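PDB 3KOG: putative pore-forming toxin from Bacteroides vulgatus ATCC 8482, which is of unknown function but may be a pore-forming toxin that acts on membranes. Local coordinates for residues 41-46 and 58-63. Residues are numbered along the deposited sequence; the frame is centred on the assembly and turned at random.
Sequences SFSKGN and ESININ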
ATOM      1  N   SER A  41      10.801   8.814 -10.110  1.00  8.04           N
ATOM      2  CA  SER A  41       9.706   9.326 -10.883  0.55  8.50           C
ATOM      3  C   SER A  41       8.484   8.414 -10.802  1.00  8.56           C
ATOM      4  O   SER A  41       8.594   7.171 -10.748  1.00  9.98           O
ATOM      5  CB  SER A  41      10.140   9.534 -12.343  0.55  9.47           C
ATOM      6  OG  SER A  41      10.509   8.301 -12.931  0.55  7.80           O
ATOM      7  N   PHE A  42       7.323   9.041 -10.738  1.00 10.04           N
ATOM      8  CA  PHE A  42       6.041   8.364 -10.767  1.00  9.08           C
ATOM      9  C   PHE A  42       5.449   8.567 -12.144  1.00  9.61           C
ATOM     10  O   PHE A  42       5.386   9.712 -12.570  1.00 10.60           O
ATOM     11  CB  PHE A  42       5.079   9.009  -9.773  1.00  9.98           C
ATOM     12  CG  PHE A  42       5.473   8.880  -8.339  1.00 10.54           C
ATOM     13  CD1 PHE A  42       6.353   9.775  -7.767  1.00 14.92           C
ATOM     14  CD2 PHE A  42       4.989   7.821  -7.573  1.00 10.96           C
ATOM     15  CE1 PHE A  42       6.751   9.644  -6.404  1.00 13.38           C
ATOM     16  CE2 PHE A  42       5.337   7.700  -6.218  1.00 13.15           C
ATOM     17  CZ  PHE A  42       6.190   8.622  -5.632  1.00 10.53           C
ATOM     18  N   SER A  43       5.013   7.495 -12.826  1.00  7.50           N
ATOM     19  CA  SER A  43       4.321   7.575 -14.111  1.00  7.99           C
ATOM     20  C   SER A  43       3.138   8.525 -14.131  1.00  7.04           C
ATOM     21  O   SER A  43       2.942   9.206 -15.113  1.00  6.66           O
ATOM     22  CB  SER A  43       3.816   6.199 -14.625  1.00  6.76           C
ATOM     23  OG  SER A  43       2.928   5.616 -13.707  1.00  9.10           O
ATOM     24  N   LYS A  44       2.392   8.534 -13.045  1.00  8.21           N
ATOM     25  CA  LYS A  44       1.316   9.469 -12.843  0.55  8.62           C
ATOM     26  C   LYS A  44       1.299   9.762 -11.348  1.00  9.49           C
ATOM     27  O   LYS A  44       1.463   8.867 -10.499  1.00  9.33           O
ATOM     28  CB  LYS A  44      -0.053   8.906 -13.358  0.55  9.89           C
ATOM     29  CG  LYS A  44      -0.161   9.006 -14.909  0.55 10.99           C
ATOM     30  CD  LYS A  44      -1.470   8.568 -15.553  0.55 13.12           C
ATOM     31  CE  LYS A  44      -1.511   9.081 -16.972  0.55 13.86           C
ATOM     32  NZ  LYS A  44      -0.584   8.398 -17.829  0.55 10.46           N
ATOM     33  N   GLY A  45       1.144  11.053 -11.049  1.00  7.67           N
ATOM     34  CA  GLY A  45       0.915  11.520  -9.728  1.00  7.26           C
ATOM     35  C   GLY A  45       2.171  11.691  -8.903  1.00  7.86           C
ATOM     36  O   GLY A  45       3.279  11.540  -9.427  1.00  7.73           O
ATOM     37  N   ASN A  46       1.994  12.022  -7.612  1.00  7.75           N
ATOM     38  CA  ASN A  46       3.121  12.358  -6.761  1.00  8.52           C
ATOM     39  C   ASN A  46       3.260  11.388  -5.593  1.00 10.12           C
ATOM     40  O   ASN A  46       3.926  11.698  -4.611  1.00 10.09           O
ATOM     41  CB  ASN A  46       2.986  13.805  -6.245  1.00  9.30           C
ATOM     42  CG  ASN A  46       1.722  13.993  -5.277  1.00 10.53           C
ATOM     43  OD1 ASN A  46       1.082  12.987  -4.857  1.00  9.89           O
ATOM     44  ND2 ASN A  46       1.422  15.240  -4.909  1.00  7.12           N
ATOM     45  N   GLU A  58      -5.873   1.334 -10.252  1.00  9.19           N
ATOM     46  CA  GLU A  58      -4.959   1.827 -11.294  1.00 10.49           C
ATOM     47  C   GLU A  58      -3.527   1.418 -10.971  1.00  9.34           C
ATOM     48  O   GLU A  58      -3.127   1.388  -9.815  1.00 10.45           O
ATOM     49  CB  GLU A  58      -5.099   3.353 -11.327  1.00 11.29           C
ATOM     50  CG  GLU A  58      -4.100   4.105 -12.010  1.00 17.71           C
ATOM     51  CD  GLU A  58      -4.377   5.621 -11.987  1.00 23.05           C
ATOM     52  OE1 GLU A  58      -4.908   6.133 -10.982  1.00 26.37           O
ATOM     53  OE2 GLU A  58      -3.989   6.269 -12.954  1.00 27.90           O
ATOM     54  N   SER A  59      -2.766   1.147 -12.035  1.00  8.73           N
ATOM     55  CA  SER A  59      -1.374   0.752 -11.954  0.60  8.80           C
ATOM     56  C   SER A  59      -0.462   1.937 -12.179  1.00  9.44           C
ATOM     57  O   SER A  59      -0.572   2.633 -13.204  1.00 10.28           O
ATOM     58  CB  SER A  59      -1.039  -0.322 -12.991  0.60 10.14           C
ATOM     59  OG  SER A  59       0.290  -0.784 -12.785  0.60  9.67           O
ATOM     60  N   ILE A  60       0.437   2.163 -11.227  1.00  8.59           N
ATOM     61  CA  ILE A  60       1.422   3.271 -11.268  1.00  9.39           C
ATOM     62  C   ILE A  60       2.796   2.615 -11.422  1.00 10.63           C
ATOM     63  O   ILE A  60       3.083   1.647 -10.716  1.00 11.92           O
ATOM     64  CB  ILE A  60       1.436   4.047  -9.922  1.00 10.22           C
ATOM     65  CG1 ILE A  60       0.016   4.559  -9.555  1.00 13.10           C
ATOM     66  CG2 ILE A  60       2.481   5.205  -9.936  1.00  8.13           C
ATOM     67  CD1 ILE A  60      -0.595   5.486 -10.634  1.00 12.00           C
ATOM     68  N   ASN A  61       3.625   3.133 -12.313  1.00 11.31           N
ATOM     69  CA  ASN A  61       4.964   2.631 -12.476  0.55 11.19           C
ATOM     70  C   ASN A  61       5.907   3.641 -11.811  1.00 10.76           C
ATOM     71  O   ASN A  61       5.813   4.864 -12.036  1.00  9.51           O
ATOM     72  CB  ASN A  61       5.317   2.451 -13.952  0.55 12.76           C
ATOM     73  CG  ASN A  61       4.600   1.275 -14.598  0.55 15.05           C
ATOM     74  OD1 ASN A  61       3.796   0.594 -13.986  0.55 20.86           O
ATOM     75  ND2 ASN A  61       4.879   1.057 -15.859  0.55 22.45           N
ATOM     76  N   ILE A  62       6.813   3.140 -10.994  1.00  9.96           N
ATOM     77  CA  ILE A  62       7.809   4.014 -10.334  1.00 10.24           C
ATOM     78  C   ILE A  62       9.189   3.695 -10.891  1.00 10.48           C
ATOM     79  O   ILE A  62       9.562   2.545 -10.877  1.00 11.53           O
ATOM     80  CB  ILE A  62       7.809   3.820  -8.832  1.00 10.52           C
ATOM     81  CG1 ILE A  62       6.435   4.155  -8.241  1.00 13.85           C
ATOM     82  CG2 ILE A  62       8.773   4.825  -8.162  1.00 12.85           C
ATOM     83  CD1 ILE A  62       5.579   2.952  -7.983  1.00 20.57           C
ATOM     84  N   ASN A  63       9.900   4.697 -11.402  1.00  9.44           N
ATOM     85  CA  ASN A  63      11.240   4.505 -11.905  0.60 10.30           C
ATOM     86  C   ASN A  63      12.249   5.211 -10.992  1.00 10.02           C
ATOM     87  O   ASN A  63      11.925   6.250 -10.384  1.00 10.25           O
ATOM     88  CB  ASN A  63      11.370   5.046 -13.332  0.60 10.13           C
ATOM     89  CG  ASN A  63      10.781   4.097 -14.374  0.60 13.91           C
ATOM     90  OD1 ASN A  63       9.564   3.949 -14.486  0.60 17.90           O
ATOM     91  ND2 ASN A  63      11.653   3.464 -15.149  0.60 15.43           N
TER
HETATM   92  O   HOH W   1       7.922   6.238 -13.862  1.00 28.30           O
HETATM   93  O   HOH W   2       0.711   5.025 -14.585  1.00 25.13           O
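Ser43 OG accepts the backbone N-H of Asn61, N to OG 2.9 Å and nearly straight at 167°. With chi1 at 59°, OG sits between its own backbone N and carbonyl carbon, where it meets Asn61 N. The same residue also donates, from Ser43 N to Asn61 O at 2.9 Å, and so holds Asn61 by backbone and side chain. A water that donates to Ser59 O lies unusually close to Ser43 OG, a doubtful contact. Here the chain turns off strand 39-42, and the hydroxyl takes the acceptor role that Ser41 O plays for Asn63 N in the regular antiparallel hydrogen-bonded pair before it. Ser41 N returns a 2.8 Å bond to Asn63 O. Between these bonded pairs, Ile62 CA lies 3.3 Å from Ser41 O in a CA-H...O contact. A second water lies within hydrogen-bonding distance of Asn61 O and, in the conformer described, Asn63 OD1, while Asn61 OD1 turns to Ser74 OG on the next strand.

The other face is apolar. Phe42 and Ile62, a non-hydrogen-bonded pair, lie side by side and point the same way, Phe42 CD2 4.0 Å from Ile62 CG1. Ile60 CG2 stands at the ring edge, near its plane, and Asn46 C lies 3.9 Å above one ring face, over its centre. Pro23 and Ile21 of strand 18-27 pack against this side, where Ile60 and Ile62 are buried and Phe42 partly exposed. In this DUF3869 region, of the transthyretin clan, outermost strand 39-42 thus pairs with central strand 58-66 of a three-stranded antiparallel sheet, and a serine hydroxyl extends the interstrand bonding past the strand's end.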